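Local structure of L-isoleucine-4-hydroxylase (Bacillus thuringiensis, 6LNH) at residues Y92-E97 / K171-V176. The protein hydroxylates L-isoleucine to (4S)-4-hydroxy-L-isoleucine, using ferrous iron, 2-oxoglutarate and molecular oxygen, and also oxidises several related aliphatic and sulfur-containing amino acids. Residues are numbered along the deposited sequence; the frame is centred on the assembly and turned at random.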
# COMPACT_ATOMS: atom_id res chain seq x y z
N TYR C 92 -21.42 -22.17 21.29
CA TYR C 92 -20.06 -21.68 21.65
C TYR C 92 -20.16 -20.81 22.91
O TYR C 92 -20.66 -19.68 22.81
CB TYR C 92 -19.46 -20.90 20.48
CG TYR C 92 -18.02 -20.49 20.67
CD1 TYR C 92 -17.04 -21.42 20.92
CD2 TYR C 92 -17.65 -19.16 20.60
CE1 TYR C 92 -15.72 -21.05 21.10
CE2 TYR C 92 -16.34 -18.77 20.78
CZ TYR C 92 -15.36 -19.72 21.03
OH TYR C 92 -14.07 -19.34 21.20
N PHE C 93 -19.71 -21.33 24.05
CA PHE C 93 -19.76 -20.55 25.31
C PHE C 93 -18.48 -19.74 25.50
O PHE C 93 -17.38 -20.32 25.49
CB PHE C 93 -20.04 -21.44 26.52
CG PHE C 93 -20.24 -20.67 27.80
CD1 PHE C 93 -19.16 -20.18 28.52
CD2 PHE C 93 -21.51 -20.42 28.29
CE1 PHE C 93 -19.35 -19.46 29.69
CE2 PHE C 93 -21.70 -19.70 29.46
CZ PHE C 93 -20.62 -19.23 30.15
N GLN C 94 -18.64 -18.43 25.68
CA GLN C 94 -17.52 -17.48 25.90
C GLN C 94 -17.83 -16.68 27.17
O GLN C 94 -18.81 -15.91 27.16
CB GLN C 94 -17.40 -16.52 24.72
CG GLN C 94 -16.18 -16.76 23.84
CD GLN C 94 -16.16 -15.84 22.65
OE1 GLN C 94 -17.19 -15.56 22.04
NE2 GLN C 94 -14.98 -15.36 22.30
N SER C 95 -17.03 -16.86 28.23
CA SER C 95 -17.26 -16.12 29.50
C SER C 95 -17.20 -14.61 29.25
O SER C 95 -16.32 -14.17 28.48
CB SER C 95 -16.28 -16.55 30.56
OG SER C 95 -14.98 -16.07 30.27
N LYS C 96 -18.12 -13.87 29.88
CA LYS C 96 -18.25 -12.39 29.74
C LYS C 96 -18.54 -12.03 28.28
O LYS C 96 -17.76 -11.26 27.70
CB LYS C 96 -17.04 -11.64 30.31
CG LYS C 96 -17.32 -10.26 30.89
CD LYS C 96 -17.63 -9.21 29.85
CE LYS C 96 -17.28 -7.81 30.30
NZ LYS C 96 -18.40 -6.86 30.07
N GLU C 97 -19.64 -12.55 27.73
CA GLU C 97 -20.03 -12.26 26.32
C GLU C 97 -21.56 -12.21 26.23
O GLU C 97 -22.15 -13.27 25.93
CB GLU C 97 -19.45 -13.31 25.37
CG GLU C 97 -18.04 -12.99 24.91
CD GLU C 97 -17.89 -11.69 24.13
OE1 GLU C 97 -18.23 -11.67 22.94
OE2 GLU C 97 -17.41 -10.71 24.73
N LYS C 171 -5.38 -13.89 25.78
CA LYS C 171 -5.20 -15.29 25.43
C LYS C 171 -6.56 -15.87 25.08
O LYS C 171 -7.57 -15.53 25.71
CB LYS C 171 -4.56 -16.05 26.59
CG LYS C 171 -3.22 -15.47 26.96
CD LYS C 171 -2.57 -16.22 28.10
CE LYS C 171 -1.23 -15.59 28.46
NZ LYS C 171 -0.58 -16.28 29.61
N ASP C 172 -6.55 -16.73 24.06
CA ASP C 172 -7.80 -17.38 23.61
C ASP C 172 -8.12 -18.54 24.56
O ASP C 172 -7.21 -19.00 25.27
CB ASP C 172 -7.67 -17.89 22.17
CG ASP C 172 -7.56 -16.77 21.15
OD1 ASP C 172 -7.86 -15.62 21.50
OD2 ASP C 172 -7.17 -17.07 20.00
N ASP C 173 -9.38 -18.98 24.55
CA ASP C 173 -9.80 -20.09 25.41
C ASP C 173 -9.09 -21.39 25.07
O ASP C 173 -8.82 -22.20 25.97
CB ASP C 173 -11.31 -20.28 25.32
CG ASP C 173 -12.09 -19.16 26.00
OD1 ASP C 173 -11.50 -18.46 26.85
OD2 ASP C 173 -13.28 -18.98 25.68
N GLU C 174 -8.80 -21.62 23.79
CA GLU C 174 -8.25 -22.87 23.29
C GLU C 174 -6.72 -22.86 23.33
O GLU C 174 -6.10 -21.85 22.95
CB GLU C 174 -8.72 -23.13 21.87
CG GLU C 174 -10.24 -23.21 21.74
CD GLU C 174 -10.88 -21.84 21.55
OE1 GLU C 174 -10.13 -20.84 21.50
OE2 GLU C 174 -12.12 -21.77 21.46
N PRO C 175 -6.10 -23.95 23.78
CA PRO C 175 -4.63 -23.97 23.90
C PRO C 175 -3.89 -23.82 22.58
O PRO C 175 -2.74 -23.36 22.59
CB PRO C 175 -4.35 -25.33 24.56
CG PRO C 175 -5.61 -26.13 24.40
CD PRO C 175 -6.73 -25.14 24.38
N VAL C 176 -4.49 -24.21 21.45
CA VAL C 176 -3.86 -24.04 20.14
C VAL C 176 -4.90 -23.48 19.18
O VAL C 176 -5.98 -24.06 19.02
CB VAL C 176 -3.29 -25.37 19.60
CG1 VAL C 176 -2.61 -25.13 18.25
CG2 VAL C 176 -2.30 -25.98 20.58
O HOH W 1 -15.39 -19.12 28.40
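Tyr-92 OH donates a hydrogen bond to Glu-174 OE2, 3.1 Å away, and ties the loop after strand 84-86 to the loop that leads into strand 176-184 of the cupin-type (double-stranded beta-helix) fold, beside the iron site. Segment 171-176 follows His-170 and carries Asp-172, which with His-170 and His-223 holds the iron in the HxD...H facial triad of 2-oxoglutarate dioxygenases. The phenol and carboxylate approach from opposite directions and are almost coplanar, their planes 5° apart. OE2 sits in the ring plane at its edge, 3.7 Å from Tyr-92 CE1, and receives the hydroxyl through its syn lone pair. The bend of the Glu-174 chain at CB-CG, chi2 86°, swings the carboxylate so that OE2 meets the hydroxyl. Glu-174 also touches Thr-244 and Ser-246 of strand 236-247, while the Tyr-92 ring meets His-150 edge-to-face and also touches Tyr-72. Nearer solvent, Asp-173 sets its carboxylate obliquely across Gln-94, the planes 89° apart. Here the link is looser: Gln-94 CG is 4.1 Å from Asp-173 OD2. A water accepts a bond from Ser-95 N at 2.8 Å and donates a weak one to Asp-173 OD2 at 3.4 Å.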